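Local coordinates for protein heme oxygenase (Chlamydomonas reinhardtii, PDB 4RAJ) that probably catalyses the oxidative opening of heme to biliverdin, as in other heme oxygenases, and is caught here without its heme, at residues A[200-203]-A[204-208]; A[18-21]-A[22-25]; A[126-129]-A[130-134]. All coordinates share one frame; numbering follows the deposited sequence.

Interaction 1 (A[200-203]-A[204-208]); sequences AAQP and QELQD
Q207 reaches back from the first turn of helix 204-227 to the loop before it, its NE2 giving the backbone O of Q202 a straight hydrogen bond of 2.8 Å. The chain gets there because CG stands anti to the carbonyl carbon (chi1 -60°) and the chain runs extended beyond it. The accepting O lies almost in the plane of the Q207 amide, while seen from Q202 the donor is tilted from the carbonyl plane. On the way CG of Q207 passes 3.5 Å from the backbone O of P203. The O of P203, the N-cap residue, accepts the backbone N of Q207 at 3.1 Å and, weakly, that of L206, starting the helical ladder with a proline whose ring packs its CD against CB of L206. Q202 and L206 lie side by side and point the same way. The glutamine chain folds at chi2 (-49°), laying CB, CG and CD along the methyl CD2 of L206, with OE1 at 3.4 Å from that methyl; its NE2 instead bonds to the backbone O of W198 in helix 184-200. On another side of the turn Q204, bent at chi2, sends NE2 3.0 Å to OD1 of D208, approaching from above the carboxylate plane. D208 OD1 also takes a salt bridge from R23 of helix 20-27. The contact lies at the surface, where helix 204-227 starts: the Q207 amide satisfies a loop carbonyl and that of Q202 the O of W198 near the end of helix 184-200, uncharged bonds that probably hold the short loop in one course.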
ATOM      1  N   ALA A 200     -18.513  -5.418 -11.142  1.00 37.28           N
ATOM      2  CA  ALA A 200     -19.337  -6.082 -12.146  1.00 45.49           C
ATOM      3  C   ALA A 200     -20.454  -5.179 -12.684  1.00 48.11           C
ATOM      4  O   ALA A 200     -20.970  -5.417 -13.774  1.00 47.24           O
ATOM      5  CB  ALA A 200     -19.924  -7.357 -11.574  1.00 43.75           C
ATOM      6  N   ALA A 201     -20.822  -4.151 -11.926  1.00 41.85           N
ATOM      7  CA  ALA A 201     -21.865  -3.217 -12.349  1.00 35.37           C
ATOM      8  C   ALA A 201     -21.321  -2.059 -13.192  1.00 45.03           C
ATOM      9  O   ALA A 201     -22.082  -1.194 -13.635  1.00 40.66           O
ATOM     10  CB  ALA A 201     -22.593  -2.672 -11.142  1.00 37.01           C
ATOM     11  N   GLN A 202     -20.010  -2.034 -13.417  1.00 36.19           N
ATOM     12  CA  GLN A 202     -19.403  -0.940 -14.174  1.00 30.98           C
ATOM     13  C   GLN A 202     -19.278  -1.251 -15.663  1.00 30.06           C
ATOM     14  O   GLN A 202     -19.173  -2.414 -16.055  1.00 31.56           O
ATOM     15  CB  GLN A 202     -18.025  -0.602 -13.602  1.00 29.93           C
ATOM     16  CG  GLN A 202     -18.044  -0.278 -12.105  1.00 29.39           C
ATOM     17  CD  GLN A 202     -19.129   0.731 -11.734  1.00 39.71           C
ATOM     18  OE1 GLN A 202     -19.175   1.844 -12.267  1.00 40.00           O
ATOM     19  NE2 GLN A 202     -20.014   0.336 -10.831  1.00 33.80           N
ATOM     20  N   PRO A 203     -19.281  -0.199 -16.500  1.00 34.48           N
ATOM     21  CA  PRO A 203     -19.028  -0.341 -17.938  1.00 32.50           C
ATOM     22  C   PRO A 203     -17.695  -1.044 -18.194  1.00 33.47           C
ATOM     23  O   PRO A 203     -16.757  -0.883 -17.396  1.00 30.26           O
ATOM     24  CB  PRO A 203     -18.976   1.107 -18.436  1.00 38.10           C
ATOM     25  CG  PRO A 203     -19.754   1.876 -17.445  1.00 41.10           C
ATOM     26  CD  PRO A 203     -19.526   1.204 -16.123  1.00 32.73           C
ATOM     27  N   GLN A 204     -17.612  -1.797 -19.290  1.00 29.16           N
ATOM     28  CA  GLN A 204     -16.390  -2.525 -19.623  1.00 28.52           C
ATOM     29  C   GLN A 204     -15.145  -1.615 -19.644  1.00 31.78           C
ATOM     30  O   GLN A 204     -14.045  -2.039 -19.250  1.00 29.58           O
ATOM     31  CB  GLN A 204     -16.552  -3.232 -20.970  1.00 25.81           C
ATOM     32  CG  GLN A 204     -15.470  -4.259 -21.242  1.00 27.07           C
ATOM     33  CD  GLN A 204     -15.330  -5.241 -20.091  1.00 38.08           C
ATOM     34  OE1 GLN A 204     -16.321  -5.800 -19.612  1.00 34.47           O
ATOM     35  NE2 GLN A 204     -14.101  -5.440 -19.628  1.00 41.09           N
ATOM     36  N   GLU A 205     -15.315  -0.369 -20.086  1.00 30.77           N
ATOM     37  CA  GLU A 205     -14.187   0.563 -20.170  1.00 29.45           C
ATOM     38  C   GLU A 205     -13.577   0.830 -18.797  1.00 28.53           C
ATOM     39  O   GLU A 205     -12.351   0.870 -18.650  1.00 28.21           O
ATOM     40  CB  GLU A 205     -14.613   1.888 -20.810  1.00 31.05           C
ATOM     41  CG  GLU A 205     -14.900   1.808 -22.307  1.00 41.85           C
ATOM     42  CD  GLU A 205     -16.360   1.481 -22.668  1.00 46.49           C
ATOM     43  OE1 GLU A 205     -17.161   1.038 -21.791  1.00 36.88           O
ATOM     44  OE2 GLU A 205     -16.703   1.674 -23.859  1.00 39.82           O
ATOM     45  N   LEU A 206     -14.440   1.012 -17.799  1.00 24.46           N
ATOM     46  CA  LEU A 206     -14.006   1.246 -16.418  1.00 27.32           C
ATOM     47  C   LEU A 206     -13.397  -0.011 -15.796  1.00 30.13           C
ATOM     48  O   LEU A 206     -12.416   0.068 -15.061  1.00 24.68           O
ATOM     49  CB  LEU A 206     -15.181   1.748 -15.572  1.00 29.43           C
ATOM     50  CG  LEU A 206     -14.860   2.242 -14.157  1.00 35.74           C
ATOM     51  CD1 LEU A 206     -13.908   3.418 -14.211  1.00 34.42           C
ATOM     52  CD2 LEU A 206     -16.130   2.625 -13.428  1.00 45.20           C
ATOM     53  N   GLN A 207     -13.976  -1.174 -16.086  1.00 28.29           N
ATOM     54  CA  GLN A 207     -13.378  -2.427 -15.638  1.00 28.51           C
ATOM     55  C   GLN A 207     -11.966  -2.613 -16.217  1.00 29.75           C
ATOM     56  O   GLN A 207     -11.062  -3.071 -15.515  1.00 25.73           O
ATOM     57  CB  GLN A 207     -14.271  -3.609 -16.012  1.00 25.56           C
ATOM     58  CG  GLN A 207     -15.659  -3.527 -15.383  1.00 27.69           C
ATOM     59  CD  GLN A 207     -16.424  -4.832 -15.487  1.00 34.08           C
ATOM     60  OE1 GLN A 207     -15.845  -5.917 -15.390  1.00 34.97           O
ATOM     61  NE2 GLN A 207     -17.730  -4.734 -15.697  1.00 32.87           N
ATOM     62  N   ASP A 208     -11.780  -2.265 -17.498  1.00 22.82           N
ATOM     63  CA  ASP A 208     -10.454  -2.314 -18.113  1.00 21.09           C
ATOM     64  C   ASP A 208      -9.486  -1.335 -17.446  1.00 24.49           C
ATOM     65  O   ASP A 208      -8.306  -1.635 -17.267  1.00 25.85           O
ATOM     66  CB  ASP A 208     -10.524  -1.994 -19.614  1.00 23.91           C
ATOM     67  CG  ASP A 208     -11.157  -3.112 -20.428  1.00 44.53           C
ATOM     68  OD1 ASP A 208     -11.359  -4.228 -19.881  1.00 44.24           O
ATOM     69  OD2 ASP A 208     -11.454  -2.866 -21.621  1.00 39.08           O
TER

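Interaction 2 (A[18-21]-A[22-25]); sequences EPLT and KRLS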
ATOM      1  N   GLU A  18     -16.863 -14.216 -14.558  1.00 55.02           N
ATOM      2  CA  GLU A  18     -15.587 -14.156 -13.849  1.00 56.66           C
ATOM      3  C   GLU A  18     -15.456 -12.869 -13.037  1.00 53.31           C
ATOM      4  O   GLU A  18     -15.594 -11.766 -13.571  1.00 49.68           O
ATOM      5  CB  GLU A  18     -14.418 -14.279 -14.833  1.00 59.35           C
ATOM      6  CG  GLU A  18     -13.073 -13.824 -14.275  1.00 54.67           C
ATOM      7  CD  GLU A  18     -11.892 -14.353 -15.077  1.00 59.41           C
ATOM      8  OE1 GLU A  18     -11.579 -15.559 -14.943  1.00 70.35           O
ATOM      9  OE2 GLU A  18     -11.283 -13.569 -15.842  1.00 46.07           O
ATOM     10  N   PRO A  19     -15.185 -13.012 -11.733  1.00 50.45           N
ATOM     11  CA  PRO A  19     -15.072 -11.853 -10.846  1.00 49.46           C
ATOM     12  C   PRO A  19     -13.875 -10.970 -11.204  1.00 42.00           C
ATOM     13  O   PRO A  19     -12.833 -11.473 -11.642  1.00 40.50           O
ATOM     14  CB  PRO A  19     -14.894 -12.481  -9.454  1.00 54.02           C
ATOM     15  CG  PRO A  19     -15.195 -13.953  -9.622  1.00 54.32           C
ATOM     16  CD  PRO A  19     -14.877 -14.273 -11.039  1.00 53.60           C
ATOM     17  N   LEU A  20     -14.036  -9.665 -11.009  1.00 32.21           N
ATOM     18  CA  LEU A  20     -12.993  -8.691 -11.318  1.00 39.17           C
ATOM     19  C   LEU A  20     -11.682  -9.014 -10.599  1.00 40.69           C
ATOM     20  O   LEU A  20     -10.598  -8.916 -11.182  1.00 29.70           O
ATOM     21  CB  LEU A  20     -13.469  -7.282 -10.947  1.00 42.36           C
ATOM     22  CG  LEU A  20     -12.682  -6.094 -11.503  1.00 41.41           C
ATOM     23  CD1 LEU A  20     -12.436  -6.253 -12.999  1.00 37.68           C
ATOM     24  CD2 LEU A  20     -13.426  -4.802 -11.226  1.00 42.12           C
ATOM     25  N   THR A  21     -11.792  -9.424  -9.338  1.00 36.39           N
ATOM     26  CA  THR A  21     -10.616  -9.775  -8.548  1.00 39.44           C
ATOM     27  C   THR A  21      -9.799 -10.865  -9.228  1.00 38.15           C
ATOM     28  O   THR A  21      -8.578 -10.814  -9.231  1.00 36.00           O
ATOM     29  CB  THR A  21     -10.996 -10.249  -7.128  1.00 36.79           C
ATOM     30  OG1 THR A  21     -12.089 -11.170  -7.210  1.00 39.81           O
ATOM     31  CG2 THR A  21     -11.384  -9.072  -6.259  1.00 44.03           C
ATOM     32  N   LYS A  22     -10.479 -11.842  -9.816  1.00 38.30           N
ATOM     33  CA  LYS A  22      -9.786 -12.954 -10.441  1.00 36.58           C
ATOM     34  C   LYS A  22      -9.168 -12.523 -11.766  1.00 38.75           C
ATOM     35  O   LYS A  22      -8.078 -12.963 -12.122  1.00 35.85           O
ATOM     36  CB  LYS A  22     -10.737 -14.133 -10.643  1.00 45.75           C
ATOM     37  CG  LYS A  22     -10.024 -15.440 -10.924  1.00 60.38           C
ATOM     38  CD  LYS A  22     -10.459 -16.536  -9.949  1.00 75.20           C
ATOM     39  CE  LYS A  22     -11.717 -17.248 -10.419  1.00 80.49           C
ATOM     40  NZ  LYS A  22     -12.237 -18.189  -9.388  1.00 75.11           N
ATOM     41  N   ARG A  23      -9.862 -11.658 -12.498  1.00 36.75           N
ATOM     42  CA  ARG A  23      -9.292 -11.144 -13.737  1.00 36.20           C
ATOM     43  C   ARG A  23      -8.038 -10.324 -13.451  1.00 33.17           C
ATOM     44  O   ARG A  23      -7.047 -10.422 -14.171  1.00 29.29           O
ATOM     45  CB  ARG A  23     -10.304 -10.300 -14.516  1.00 33.45           C
ATOM     46  CG  ARG A  23      -9.719  -9.755 -15.824  1.00 32.45           C
ATOM     47  CD  ARG A  23     -10.773  -9.507 -16.881  1.00 50.57           C
ATOM     48  NE  ARG A  23     -11.217  -8.119 -16.891  1.00 57.23           N
ATOM     49  CZ  ARG A  23     -10.848  -7.213 -17.795  1.00 45.31           C
ATOM     50  NH1 ARG A  23     -10.024  -7.537 -18.778  1.00 47.72           N
ATOM     51  NH2 ARG A  23     -11.316  -5.974 -17.710  1.00 35.22           N
ATOM     52  N   LEU A  24      -8.074  -9.522 -12.392  1.00 32.15           N
ATOM     53  CA  LEU A  24      -6.925  -8.690 -12.057  1.00 28.39           C
ATOM     54  C   LEU A  24      -5.756  -9.532 -11.567  1.00 31.53           C
ATOM     55  O   LEU A  24      -4.627  -9.371 -12.031  1.00 27.31           O
ATOM     56  CB  LEU A  24      -7.300  -7.640 -11.009  1.00 27.30           C
ATOM     57  CG  LEU A  24      -7.743  -6.272 -11.544  1.00 27.23           C
ATOM     58  CD1 LEU A  24      -8.852  -6.407 -12.575  1.00 26.36           C
ATOM     59  CD2 LEU A  24      -8.208  -5.375 -10.412  1.00 33.56           C
ATOM     60  N   SER A  25      -6.030 -10.448 -10.643  1.00 37.36           N
ATOM     61  CA  SER A  25      -4.971 -11.288 -10.090  1.00 39.84           C
ATOM     62  C   SER A  25      -4.319 -12.166 -11.159  1.00 36.11           C
ATOM     63  O   SER A  25      -3.112 -12.388 -11.124  1.00 33.92           O
ATOM     64  CB  SER A  25      -5.516 -12.144  -8.947  1.00 43.86           C
ATOM     65  OG  SER A  25      -6.065 -11.304  -7.947  1.00 44.13           O
TER
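S25 grips the backbone O of T21 twice, through its own N at 2.9 Å and through its hydroxyl OG, also at 2.9 Å, the two donors arriving from opposite faces of the carbonyl plane. OG can do so because it stands anti to the carbonyl carbon (chi1 -58°), folded back along the helix; it is also hydrogen-bonded to the hydroxyl of Y145 in helix 140-151. One residue earlier, L24 N meets the O of L20 at 2.9 Å. At the start of the helix the O of P19 receives R23 N at 3.1 Å, in the carbonyl plane, and K22 N only weakly. These bonds build the opening turns of helix 20-27, with P19 as its N-cap residue, at the N-terminal end of the modelled chain of this all-helical heme oxygenase fold. The side chain of T21 faces elsewhere, its OG1 bonded to D196 of helix 184-200. E18 swings its extended chain back beside the helix, OE2 lying 3.7 Å from CB of R23, while OE1 makes a long, weak ion pair with K26; the carboxylate and guanidinium planes are nearly coplanar, 14° apart, yet OE2 and NE remain 5.6 Å from each other, and the guanidinium instead pairs with D208 of helix 204-227. On the exposed flank P19 and K22 run alongside each other, ring CD near CB of the lysine. On the buried flank L20 and L24 bring their CD1 methyls to 3.6 Å, while L24 leans on F195 and H214 and L20 on L210, seating the helix against helices 184-200 and 204-227.

Interaction 3 (A[126-129]-A[130-134]); sequences EAHL and ASLGR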
ATOM      1  N   GLU A 126       2.919   9.685  -6.376  1.00 19.47           N
ATOM      2  CA  GLU A 126       2.150  10.679  -5.619  1.00 23.41           C
ATOM      3  C   GLU A 126       1.308  11.568  -6.539  1.00 25.74           C
ATOM      4  O   GLU A 126       0.142  11.849  -6.256  1.00 23.76           O
ATOM      5  CB  GLU A 126       3.080  11.553  -4.789  1.00 21.86           C
ATOM      6  CG  GLU A 126       3.710  10.859  -3.583  1.00 19.31           C
ATOM      7  CD  GLU A 126       4.669  11.783  -2.862  1.00 31.64           C
ATOM      8  OE1 GLU A 126       5.366  12.556  -3.553  1.00 34.27           O
ATOM      9  OE2 GLU A 126       4.705  11.761  -1.616  1.00 29.28           O
ATOM     10  N   ALA A 127       1.913  12.005  -7.635  1.00 22.23           N
ATOM     11  CA  ALA A 127       1.242  12.867  -8.603  1.00 22.50           C
ATOM     12  C   ALA A 127       0.108  12.123  -9.289  1.00 27.07           C
ATOM     13  O   ALA A 127      -0.983  12.670  -9.485  1.00 26.73           O
ATOM     14  CB  ALA A 127       2.241  13.382  -9.625  1.00 24.78           C
ATOM     15  N   HIS A 128       0.364  10.865  -9.629  1.00 24.61           N
ATOM     16  CA  HIS A 128      -0.633  10.038 -10.295  1.00 26.52           C
ATOM     17  C   HIS A 128      -1.855   9.817  -9.409  1.00 29.83           C
ATOM     18  O   HIS A 128      -2.991   9.924  -9.868  1.00 25.26           O
ATOM     19  CB  HIS A 128      -0.034   8.692 -10.697  1.00 28.35           C
ATOM     20  CG  HIS A 128      -0.998   7.808 -11.421  1.00 25.00           C
ATOM     21  ND1 HIS A 128      -1.550   8.153 -12.636  1.00 27.11           N
ATOM     22  CD2 HIS A 128      -1.522   6.603 -11.098  1.00 25.90           C
ATOM     23  CE1 HIS A 128      -2.368   7.193 -13.034  1.00 30.70           C
ATOM     24  NE2 HIS A 128      -2.364   6.240 -12.121  1.00 28.86           N
ATOM     25  N   LEU A 129      -1.623   9.499  -8.141  1.00 22.96           N
ATOM     26  CA  LEU A 129      -2.718   9.291  -7.201  1.00 20.82           C
ATOM     27  C   LEU A 129      -3.547  10.557  -7.005  1.00 26.27           C
ATOM     28  O   LEU A 129      -4.784  10.503  -6.968  1.00 31.70           O
ATOM     29  CB  LEU A 129      -2.172   8.812  -5.847  1.00 18.94           C
ATOM     30  CG  LEU A 129      -1.580   7.403  -5.885  1.00 19.28           C
ATOM     31  CD1 LEU A 129      -0.811   7.064  -4.601  1.00 23.03           C
ATOM     32  CD2 LEU A 129      -2.687   6.389  -6.109  1.00 23.30           C
ATOM     33  N   ALA A 130      -2.865  11.692  -6.870  1.00 26.23           N
ATOM     34  CA  ALA A 130      -3.553  12.973  -6.716  1.00 26.61           C
ATOM     35  C   ALA A 130      -4.420  13.251  -7.939  1.00 35.62           C
ATOM     36  O   ALA A 130      -5.560  13.718  -7.819  1.00 35.85           O
ATOM     37  CB  ALA A 130      -2.557  14.098  -6.506  1.00 30.89           C
ATOM     38  N   SER A 131      -3.876  12.947  -9.112  1.00 27.94           N
ATOM     39  CA  SER A 131      -4.586  13.164 -10.359  1.00 28.64           C
ATOM     40  C   SER A 131      -5.810  12.258 -10.468  1.00 32.23           C
ATOM     41  O   SER A 131      -6.850  12.682 -10.964  1.00 31.29           O
ATOM     42  CB  SER A 131      -3.658  12.940 -11.549  1.00 31.93           C
ATOM     43  OG  SER A 131      -4.280  13.349 -12.756  1.00 46.83           O
ATOM     44  N   LEU A 132      -5.682  11.010 -10.021  1.00 27.32           N
ATOM     45  CA  LEU A 132      -6.822  10.112 -10.011  1.00 28.85           C
ATOM     46  C   LEU A 132      -7.891  10.649  -9.080  1.00 34.67           C
ATOM     47  O   LEU A 132      -9.076  10.577  -9.387  1.00 34.76           O
ATOM     48  CB  LEU A 132      -6.417   8.697  -9.589  1.00 26.18           C
ATOM     49  CG  LEU A 132      -5.629   7.834 -10.567  1.00 28.40           C
ATOM     50  CD1 LEU A 132      -5.323   6.489  -9.899  1.00 21.08           C
ATOM     51  CD2 LEU A 132      -6.397   7.635 -11.891  1.00 24.65           C
ATOM     52  N   GLY A 133      -7.465  11.207  -7.950  1.00 27.01           N
ATOM     53  CA  GLY A 133      -8.393  11.712  -6.954  1.00 36.77           C
ATOM     54  C   GLY A 133      -9.214  12.856  -7.512  1.00 41.38           C
ATOM     55  O   GLY A 133     -10.401  12.996  -7.206  1.00 35.84           O
ATOM     56  N   ARG A 134      -8.572  13.668  -8.344  1.00 35.33           N
ATOM     57  CA  ARG A 134      -9.232  14.811  -8.958  1.00 38.64           C
ATOM     58  C   ARG A 134     -10.176  14.395 -10.078  1.00 38.37           C
ATOM     59  O   ARG A 134     -11.335  14.793 -10.087  1.00 51.30           O
ATOM     60  CB  ARG A 134      -8.192  15.797  -9.494  1.00 37.92           C
ATOM     61  CG  ARG A 134      -8.015  17.054  -8.649  1.00 48.73           C
ATOM     62  CD  ARG A 134      -6.561  17.526  -8.616  1.00 60.07           C
ATOM     63  NE  ARG A 134      -5.861  17.305  -9.881  1.00 64.95           N
ATOM     64  CZ  ARG A 134      -4.602  16.878  -9.971  1.00 65.65           C
ATOM     65  NH1 ARG A 134      -3.904  16.629  -8.871  1.00 52.12           N
ATOM     66  NH2 ARG A 134      -4.039  16.697 -11.159  1.00 67.14           N
TER
HETATM   67  O   HOH W   1      -0.936  15.395 -10.087  1.00 42.22           O
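H128 and L132, one helical turn apart, form the close-packed part of this contact. CG of L132 sits over one face of the imidazole, 4.2 Å from the ring centroid and 21° off its normal, a CH-pi contact displaced toward the rim; the methyl CD1 hangs past the rim on the NE2-CD2 side, 3.7 Å from NE2. With CG anti to the backbone N (chi1 -178°), H128 sends its ring along the helix toward the leucine. Its NE2 is hydrogen-bonded to OE1 of E213 in helix 204-227, and H220 of the same helix meets the ring with its plane inclined by about 25°. L129 and L132 are buried, both resting on L140 and H143 of helix 140-151, L129 also on A66 and L67 of helix 50-76. Beneath the side chains runs a regular alpha-helical ladder: L132 N bonds to the O of H128 at 2.9 Å, and G133 N to that of L129. The solvent side is looser. A127 turns its methyl away from the following turn, and its O takes both S131 N and a water at 2.8 Å. That water lies in the plane of the R134 guanidinium, at its edge, and accepts only a weak bond of 3.4 Å from NH1, while CA of S131 lies over one face of the same group. Replacing H128 with an alanine would probably leave E213 without this hydrogen-bond partner and open a gap beside L132. Chemically, then, one flank of helix 120-135 joins apolar packing with an imidazole bond to a glutamate, which probably fixes the ring's rotation, whereas at the other a weak water bridge and the CA of S131 probably constrain the R134 guanidinium less.

From the N terminus the order is interaction 2, interaction 3, interaction 1, strictly in series: each joins adjoining segments, so none encloses a long loop, and none nests in or crosses another. Interaction 2 opens helix 20-27, interaction 3 lies within helix 120-135, and interaction 1 turns the chain from helix 184-200 into helix 204-227. Interactions 1 and 2, with centres 12 Å apart, touch: R23 NH2 meets D208 OD1 at 2.8 Å in a salt bridge, tying the two helix starts together. Interaction 3 touches neither, its nearest atoms about 9 Å from interaction 1, but helix 204-227 also carries the partner of H128.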